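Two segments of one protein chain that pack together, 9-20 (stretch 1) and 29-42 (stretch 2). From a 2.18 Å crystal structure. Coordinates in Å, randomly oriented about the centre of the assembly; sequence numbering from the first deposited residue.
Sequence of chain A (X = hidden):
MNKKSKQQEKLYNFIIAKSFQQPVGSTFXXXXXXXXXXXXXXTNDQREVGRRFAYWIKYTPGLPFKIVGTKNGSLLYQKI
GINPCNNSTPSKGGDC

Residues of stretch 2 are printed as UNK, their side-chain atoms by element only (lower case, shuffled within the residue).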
# COMPACT_ATOMS: atom_id res chain seq x y z
N GLU A 9 -9.67 -8.17 -2.71
CA GLU A 9 -10.36 -6.93 -2.36
C GLU A 9 -10.19 -6.62 -0.88
O GLU A 9 -10.02 -5.46 -0.50
CB GLU A 9 -11.84 -7.02 -2.71
CG GLU A 9 -12.15 -7.20 -4.19
CD GLU A 9 -11.87 -5.95 -5.02
OE1 GLU A 9 -11.89 -4.83 -4.46
OE2 GLU A 9 -11.62 -6.11 -6.24
N LYS A 10 -10.26 -7.65 -0.02
CA LYS A 10 -10.19 -7.42 1.42
C LYS A 10 -8.80 -6.99 1.83
O LYS A 10 -8.63 -6.03 2.59
CB LYS A 10 -10.61 -8.68 2.18
CG LYS A 10 -12.12 -8.93 2.20
CD LYS A 10 -12.47 -10.17 3.03
CE LYS A 10 -13.96 -10.50 2.95
NZ LYS A 10 -14.30 -11.75 3.69
N LEU A 11 -7.77 -7.70 1.36
CA LEU A 11 -6.41 -7.31 1.67
C LEU A 11 -6.09 -5.92 1.11
O LEU A 11 -5.45 -5.11 1.79
CB LEU A 11 -5.43 -8.35 1.12
CG LEU A 11 -3.95 -7.97 1.19
CD1 LEU A 11 -3.53 -7.70 2.62
CD2 LEU A 11 -3.07 -9.03 0.60
N TYR A 12 -6.54 -5.62 -0.12
CA TYR A 12 -6.28 -4.31 -0.72
C TYR A 12 -6.94 -3.19 0.08
O TYR A 12 -6.31 -2.18 0.39
CB TYR A 12 -6.75 -4.30 -2.17
CG TYR A 12 -6.77 -2.92 -2.81
CD1 TYR A 12 -5.65 -2.40 -3.44
CD2 TYR A 12 -7.92 -2.14 -2.76
CE1 TYR A 12 -5.68 -1.13 -4.02
CE2 TYR A 12 -7.96 -0.88 -3.32
CZ TYR A 12 -6.84 -0.38 -3.95
OH TYR A 12 -6.90 0.89 -4.51
N ASN A 13 -8.23 -3.35 0.40
CA ASN A 13 -8.90 -2.34 1.22
C ASN A 13 -8.12 -2.08 2.51
O ASN A 13 -8.06 -0.94 2.99
CB ASN A 13 -10.33 -2.78 1.56
CG ASN A 13 -11.20 -2.96 0.33
OD1 ASN A 13 -11.01 -2.33 -0.71
ND2 ASN A 13 -12.20 -3.84 0.44
N PHE A 14 -7.51 -3.13 3.08
CA PHE A 14 -6.76 -2.96 4.31
C PHE A 14 -5.46 -2.20 4.06
O PHE A 14 -5.10 -1.30 4.82
CB PHE A 14 -6.44 -4.32 4.95
CG PHE A 14 -5.38 -4.25 6.03
CD1 PHE A 14 -5.69 -3.77 7.29
CD2 PHE A 14 -4.09 -4.64 5.77
CE1 PHE A 14 -4.72 -3.69 8.27
CE2 PHE A 14 -3.10 -4.56 6.76
CZ PHE A 14 -3.43 -4.08 8.01
N ILE A 15 -4.72 -2.61 3.03
CA ILE A 15 -3.45 -1.96 2.73
C ILE A 15 -3.65 -0.47 2.50
O ILE A 15 -2.89 0.36 3.00
CB ILE A 15 -2.79 -2.64 1.52
CG1 ILE A 15 -2.43 -4.09 1.84
CG2 ILE A 15 -1.56 -1.86 1.05
CD1 ILE A 15 -1.25 -4.27 2.76
N ILE A 16 -4.70 -0.12 1.76
CA ILE A 16 -4.99 1.28 1.47
C ILE A 16 -5.20 2.05 2.77
O ILE A 16 -4.56 3.07 3.02
CB ILE A 16 -6.22 1.40 0.55
CG1 ILE A 16 -5.93 0.79 -0.83
CG2 ILE A 16 -6.67 2.84 0.42
CD1 ILE A 16 -4.77 1.44 -1.58
N ALA A 17 -6.13 1.57 3.59
CA ALA A 17 -6.43 2.23 4.85
C ALA A 17 -5.18 2.33 5.72
O ALA A 17 -4.87 3.40 6.26
CB ALA A 17 -7.54 1.46 5.58
N LYS A 18 -4.43 1.24 5.83
CA LYS A 18 -3.23 1.24 6.65
C LYS A 18 -2.19 2.24 6.13
O LYS A 18 -1.46 2.84 6.92
CB LYS A 18 -2.65 -0.17 6.71
CG LYS A 18 -1.64 -0.42 7.82
CD LYS A 18 -2.27 -0.43 9.21
CE LYS A 18 -1.20 -0.61 10.31
NZ LYS A 18 -1.74 -0.54 11.70
N SER A 19 -2.10 2.43 4.81
CA SER A 19 -1.16 3.42 4.29
C SER A 19 -1.57 4.84 4.71
O SER A 19 -0.72 5.63 5.12
CB SER A 19 -1.06 3.32 2.77
OG SER A 19 -2.26 3.79 2.19
N PHE A 20 -2.86 5.15 4.64
CA PHE A 20 -3.30 6.49 5.03
C PHE A 20 -3.09 6.74 6.52
O PHE A 20 -2.90 7.89 6.93
CB PHE A 20 -4.77 6.70 4.69
CG PHE A 20 -5.03 7.11 3.26
CD1 PHE A 20 -4.92 8.44 2.87
CD2 PHE A 20 -5.40 6.17 2.31
CE1 PHE A 20 -5.18 8.82 1.55
CE2 PHE A 20 -5.66 6.54 1.00
CZ PHE A 20 -5.55 7.87 0.62
N UNK A 29 7.20 0.16 3.44
CA UNK A 29 7.07 -0.67 2.25
C UNK A 29 5.74 -1.42 2.27
O UNK A 29 5.05 -1.51 3.29
c UNK A 29 9.55 -1.06 2.33
c UNK A 29 8.19 -1.71 2.15
o UNK A 29 7.99 -2.72 3.15
N UNK A 30 5.40 -1.98 1.11
CA UNK A 30 4.19 -2.79 1.02
C UNK A 30 4.25 -3.98 1.98
O UNK A 30 3.26 -4.30 2.65
c UNK A 30 2.32 -6.66 -0.84
c UNK A 30 1.61 -4.03 -0.39
o UNK A 30 0.01 -7.26 -0.79
c UNK A 30 0.63 -4.99 -0.48
c UNK A 30 0.99 -6.31 -0.71
c UNK A 30 4.00 -3.28 -0.42
c UNK A 30 3.29 -5.68 -0.75
c UNK A 30 2.94 -4.35 -0.53
N UNK A 31 5.40 -4.66 2.04
CA UNK A 31 5.51 -5.84 2.88
C UNK A 31 5.38 -5.53 4.36
O UNK A 31 4.87 -6.36 5.12
N UNK A 32 5.82 -4.35 4.79
CA UNK A 32 5.63 -3.98 6.19
C UNK A 32 4.16 -3.83 6.52
O UNK A 32 3.71 -4.26 7.59
c UNK A 32 6.39 -2.69 6.49
c UNK A 32 7.90 -2.91 6.52
o UNK A 32 8.06 -0.53 6.49
o UNK A 32 9.92 -1.70 6.70
c UNK A 32 8.68 -1.62 6.57
N UNK A 33 3.38 -3.25 5.60
CA UNK A 33 1.95 -3.12 5.84
C UNK A 33 1.26 -4.46 5.72
O UNK A 33 0.31 -4.76 6.45
c UNK A 33 1.33 -2.13 4.86
c UNK A 33 1.92 -0.72 4.79
c UNK A 33 1.88 -0.07 6.15
c UNK A 33 1.14 0.10 3.79
N UNK A 34 1.71 -5.29 4.78
CA UNK A 34 1.07 -6.58 4.53
C UNK A 34 1.18 -7.50 5.74
O UNK A 34 0.23 -8.20 6.09
n UNK A 34 2.91 -10.11 2.86
c UNK A 34 1.03 -8.49 2.82
c UNK A 34 1.72 -7.24 3.31
c UNK A 34 1.99 -9.34 2.00
c UNK A 34 4.23 -9.96 2.91
n UNK A 34 4.93 -10.73 3.73
n UNK A 34 4.86 -9.08 2.13
N UNK A 35 2.34 -7.49 6.40
CA UNK A 35 2.59 -8.37 7.54
C UNK A 35 1.72 -8.04 8.74
O UNK A 35 1.65 -8.84 9.67
c UNK A 35 4.97 -8.93 6.87
c UNK A 35 4.06 -8.31 7.92
c UNK A 35 6.43 -8.92 7.29
n UNK A 35 8.71 -9.68 6.63
c UNK A 35 7.32 -9.40 6.16
N UNK A 36 1.06 -6.89 8.74
CA UNK A 36 0.12 -6.54 9.80
C UNK A 36 -1.29 -7.03 9.52
O UNK A 36 -2.18 -6.85 10.36
c UNK A 36 0.14 -5.03 10.01
c UNK A 36 1.57 -3.06 10.70
c UNK A 36 1.54 -4.52 10.32
n UNK A 36 3.01 -1.29 11.69
c UNK A 36 2.99 -2.64 11.08
N UNK A 37 -1.52 -7.63 8.36
CA UNK A 37 -2.84 -8.16 8.03
C UNK A 37 -3.08 -9.44 8.83
O UNK A 37 -2.22 -10.32 8.87
c UNK A 37 -5.83 -10.06 4.71
c UNK A 37 -4.31 -8.71 6.00
c UNK A 37 -5.35 -7.83 6.25
c UNK A 37 -2.92 -8.44 6.54
c UNK A 37 -4.57 -9.82 5.22
c UNK A 37 -6.61 -8.07 5.75
o UNK A 37 -8.09 -9.42 4.47
c UNK A 37 -6.84 -9.18 4.98
N UNK A 38 -4.25 -9.53 9.47
CA UNK A 38 -4.49 -10.63 10.40
C UNK A 38 -4.85 -11.93 9.69
O UNK A 38 -4.58 -13.01 10.21
n UNK A 38 -6.11 -8.40 12.85
o UNK A 38 -3.99 -9.15 12.76
c UNK A 38 -5.61 -10.26 11.38
c UNK A 38 -5.16 -9.21 12.39
N UNK A 39 -5.44 -11.85 8.52
CA UNK A 39 -5.91 -13.02 7.80
C UNK A 39 -4.76 -13.59 6.98
O UNK A 39 -3.90 -12.88 6.47
c UNK A 39 -8.34 -12.40 7.77
c UNK A 39 -7.12 -12.66 6.91
c UNK A 39 -7.41 -13.75 5.89
N UNK A 40 -4.75 -14.91 6.87
CA UNK A 40 -3.81 -15.61 6.01
C UNK A 40 -4.28 -15.49 4.57
O UNK A 40 -5.49 -15.52 4.30
c UNK A 40 -2.82 -17.88 5.45
c UNK A 40 -3.69 -17.09 6.43
c UNK A 40 -3.13 -17.20 7.85
N UNK A 41 -3.34 -15.33 3.65
CA UNK A 41 -3.69 -15.37 2.24
C UNK A 41 -2.50 -15.90 1.45
O UNK A 41 -1.35 -15.85 1.90
c UNK A 41 -4.13 -14.00 1.70
s UNK A 41 -3.13 -12.62 2.24
N UNK A 42 -2.80 -16.43 0.27
CA UNK A 42 -1.78 -17.06 -0.54
C UNK A 42 -0.72 -16.06 -0.96
O UNK A 42 -0.94 -14.85 -0.99
c UNK A 42 -2.41 -17.67 -1.79
o UNK A 42 -3.26 -16.73 -2.43

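Position 29 carries one carbon bearing an oxygen and a second carbon, the branched hydroxyl side chain of threonine, and it stays out of reach of stretch 1. T29 occupies an N-cap: its OG1 accepts from the backbone N of residue 32 at 3.2 Å.

Position 30 has one carbon leading to a six-carbon ring that bears an oxygen, hence tyrosine. CA-to-CB points sideways, but the ring end comes nearer: Y30 CE1 lies 3.8 Å from I15 CD1, and Y30 OH lies 3.8 Å from L11 CD2. That hydroxyl is hydrogen-bonded elsewhere in the structure.

Position 31 has no side-chain atoms and is glycine; G31 makes no contact with stretch 1.

Position 32 shows three carbons, the third carrying two oxygens, which identifies glutamate. E32 OE1 accepts from T29 N at 3.2 Å, reciprocating the capping bond, so the two residues close the start of the helix from both directions.

Position 33 has four carbons forked at the second: leucine, with CA-to-CB pointing toward stretch 1. L33 CD2 approaches K18 CG at 3.9 Å, L33 CD1 approaches S19 CB at 4.0 Å, and L33 CB lies 4.0 Å from I15 CD1. Its backbone O sits near the plane of the F14 ring, at the edge, 3.4 Å from F14 CE2.

Position 34 has three carbons, a nitrogen, then a carbon with two further nitrogens, so it is arginine. The end of the R34 side chain leads away, and the closest approach to stretch 1 uses the backbone: R34 CA is 3.7 Å from I15 CD1.

Positions 35 and 36 each have four carbons in a row ending in nitrogen, and both are lysines. K35 points away without contact, whereas K36 points toward stretch 1, its CD 3.7 Å from K18 CE. This meeting is between aliphatic carbons.

Position 37 repeats the pattern of one carbon and a six-carbon ring with an oxygen: tyrosine. It ends a type I turn that starts at R34. L11 CD1 stands 3.7 Å from the centroid of the Y37 ring, 21° off the normal, a CH-pi contact over the face. Y37 CD1 lies over one face of the F14 ring, 3.5 Å from F14 CD2; the planes meet at 39°. Y37 OH reaches K10 CB at 3.5 Å.

Position 38, two carbons with the second carrying oxygen and nitrogen, is asparagine. Positions 39 and 40 each have one carbon carrying two more, and are valines. None of the three contacts stretch 1.

Position 41, one carbon then sulfur, is cysteine; C41 SG lies 3.9 Å from L11 CD2. Position 42, one carbon then oxygen, is serine, another N-cap, out of reach here.

The contact buries 600 Å² without a hydrogen bond across it. Helix 9-20 and helix 30-34 cross at 109°, 10.0 Å apart at closest approach, and side chains fill the space: I15 meets Y30 and L33, while L11 and F14 pack against Y37.

Stretch 2, residues 29-42: TYGELRKKYNVVCS
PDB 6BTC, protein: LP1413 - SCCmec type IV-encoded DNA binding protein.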